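Local coordinates for CENP-V/GFA domain-containing protein (Rhodobacter sphaeroides 2.4.1, PDB 3FAC), which is of unknown function but belongs to the zinc-binding Gfa family, whose members are generally assigned carbon-sulfur lyase activity, at residues L57-F60 and A65-W68. Numbering follows the deposited sequence.
Sequences LYQF and AKHW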
loop_
_atom_site.group_PDB
_atom_site.type_symbol
_atom_site.label_atom_id
_atom_site.label_comp_id
_atom_site.label_asym_id
_atom_site.label_seq_id
_atom_site.Cartn_x
_atom_site.Cartn_y
_atom_site.Cartn_z
ATOM N N LEU A 57 -11.789 2.528 4.614
ATOM C CA LEU A 57 -11.483 3.495 3.574
ATOM C C LEU A 57 -11.314 4.881 4.173
ATOM O O LEU A 57 -12.132 5.328 4.978
ATOM C CB LEU A 57 -12.610 3.516 2.541
ATOM C CG LEU A 57 -12.603 4.654 1.523
ATOM C CD1 LEU A 57 -11.351 4.573 0.649
ATOM C CD2 LEU A 57 -13.856 4.562 0.679
ATOM N N TYR A 58 -10.247 5.558 3.778
ATOM C CA TYR A 58 -9.990 6.899 4.265
ATOM C C TYR A 58 -9.712 7.846 3.111
ATOM O O TYR A 58 -8.854 7.580 2.269
ATOM C CB TYR A 58 -8.800 6.911 5.217
ATOM C CG TYR A 58 -8.498 8.291 5.752
ATOM C CD1 TYR A 58 -9.447 8.992 6.498
ATOM C CD2 TYR A 58 -7.265 8.894 5.522
ATOM C CE1 TYR A 58 -9.171 10.261 7.004
ATOM C CE2 TYR A 58 -6.978 10.162 6.024
ATOM C CZ TYR A 58 -7.937 10.838 6.763
ATOM O OH TYR A 58 -7.656 12.086 7.268
ATOM N N GLN A 59 -10.450 8.952 3.085
ATOM C CA GLN A 59 -10.305 9.972 2.053
ATOM C C GLN A 59 -10.172 11.339 2.710
ATOM O O GLN A 59 -10.687 11.555 3.808
ATOM C CB GLN A 59 -11.530 9.979 1.139
ATOM C CG GLN A 59 -11.595 8.845 0.136
ATOM C CD GLN A 59 -12.912 8.835 -0.619
ATOM O OE1 GLN A 59 -13.921 8.337 -0.122
ATOM N NE2 GLN A 59 -12.912 9.408 -1.816
ATOM N N PHE A 60 -9.490 12.259 2.039
ATOM C CA PHE A 60 -9.320 13.605 2.570
ATOM C C PHE A 60 -8.879 14.588 1.488
ATOM O O PHE A 60 -8.564 14.189 0.367
ATOM C CB PHE A 60 -8.314 13.590 3.728
ATOM C CG PHE A 60 -6.889 13.345 3.306
ATOM C CD1 PHE A 60 -6.074 14.400 2.911
ATOM C CD2 PHE A 60 -6.359 12.063 3.321
ATOM C CE1 PHE A 60 -4.752 14.180 2.539
ATOM C CE2 PHE A 60 -5.038 11.832 2.952
ATOM C CZ PHE A 60 -4.233 12.892 2.561
ATOM N N ALA A 65 -7.431 10.499 -3.731
ATOM C CA ALA A 65 -6.704 9.319 -3.297
ATOM C C ALA A 65 -7.567 8.473 -2.370
ATOM O O ALA A 65 -8.322 8.998 -1.549
ATOM C CB ALA A 65 -5.419 9.734 -2.587
ATOM N N LYS A 66 -7.457 7.158 -2.515
ATOM C CA LYS A 66 -8.215 6.235 -1.684
ATOM C C LYS A 66 -7.224 5.431 -0.853
ATOM O O LYS A 66 -6.377 4.724 -1.396
ATOM C CB LYS A 66 -9.052 5.292 -2.549
ATOM C CG LYS A 66 -9.622 5.938 -3.800
ATOM C CD LYS A 66 -11.026 5.440 -4.093
ATOM C CE LYS A 66 -12.043 6.160 -3.224
ATOM N NZ LYS A 66 -12.055 7.618 -3.532
ATOM N N HIS A 67 -7.332 5.543 0.466
ATOM C CA HIS A 67 -6.432 4.841 1.365
ATOM C C HIS A 67 -7.181 3.754 2.132
ATOM O O HIS A 67 -8.231 4.015 2.709
ATOM C CB HIS A 67 -5.816 5.844 2.344
ATOM C CG HIS A 67 -5.290 7.083 1.687
ATOM N ND1 HIS A 67 -4.280 7.058 0.750
ATOM C CD2 HIS A 67 -5.633 8.385 1.834
ATOM C CE1 HIS A 67 -4.022 8.291 0.349
ATOM N NE2 HIS A 67 -4.830 9.115 0.992
ATOM N N TRP A 68 -6.651 2.535 2.135
ATOM C CA TRP A 68 -7.297 1.444 2.857
ATOM C C TRP A 68 -6.383 0.907 3.946
ATOM O O TRP A 68 -5.161 0.905 3.797
ATOM C CB TRP A 68 -7.654 0.291 1.919
ATOM C CG TRP A 68 -8.293 0.710 0.643
ATOM C CD1 TRP A 68 -7.658 1.129 -0.490
ATOM C CD2 TRP A 68 -9.694 0.772 0.364
ATOM N NE1 TRP A 68 -8.576 1.449 -1.457
ATOM C CE2 TRP A 68 -9.835 1.241 -0.958
ATOM C CE3 TRP A 68 -10.845 0.479 1.106
ATOM C CZ2 TRP A 68 -11.088 1.426 -1.560
ATOM C CZ3 TRP A 68 -12.097 0.662 0.506
ATOM C CH2 TRP A 68 -12.204 1.131 -0.813
#
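One face of the W68 indole receives L57: methyl CD1 stands 3.8 Å from the centroid of the six-membered ring and only 8° off its normal, which meets the criterion for a CH-pi contact. L57 CB sits over the rim of that same face, 3.5 Å from W68 CZ3. CG of L57 lies anti to the backbone N (chi1 168°), and this places the branch over the indole; the W68 ring also stacks with H78. The imidazole of H67 has the carbonyl oxygen of A65 4.2 Å above its ring plane on one face, offset toward the rim. F60 and H67 meet rim to rim, their centroids 5.5 Å apart and planes inclined by 26°; neither lies over the face of the other. F60 CE2 is 3.4 Å from H67 NE2. Y58 is more loosely applied, its CD2 4.1 Å from CD2 of H67. F30 touches the rings of Y58, F60 and H67, which joins them into one aromatic cluster.

The backbone identifies a beta hairpin at the margin of the five-stranded antiparallel sheet, with 55-58 as the edge strand on this side and 66-70 next to it. Y58 and H67 form a hydrogen-bonded pair: Y58 N donates to H67 O (2.8 Å), and H67 N returns a bond to Y58 O (3.1 Å). L57 and W68 form the adjoining non-hydrogen-bonded pair, their side chains on the face opposite Y58 and H67. Toward the turn, Q59 and K66 run alongside each other, pointing the same way; the amide NE2 of Q59 donates to the carbonyl oxygen of R63, within the connecting loop.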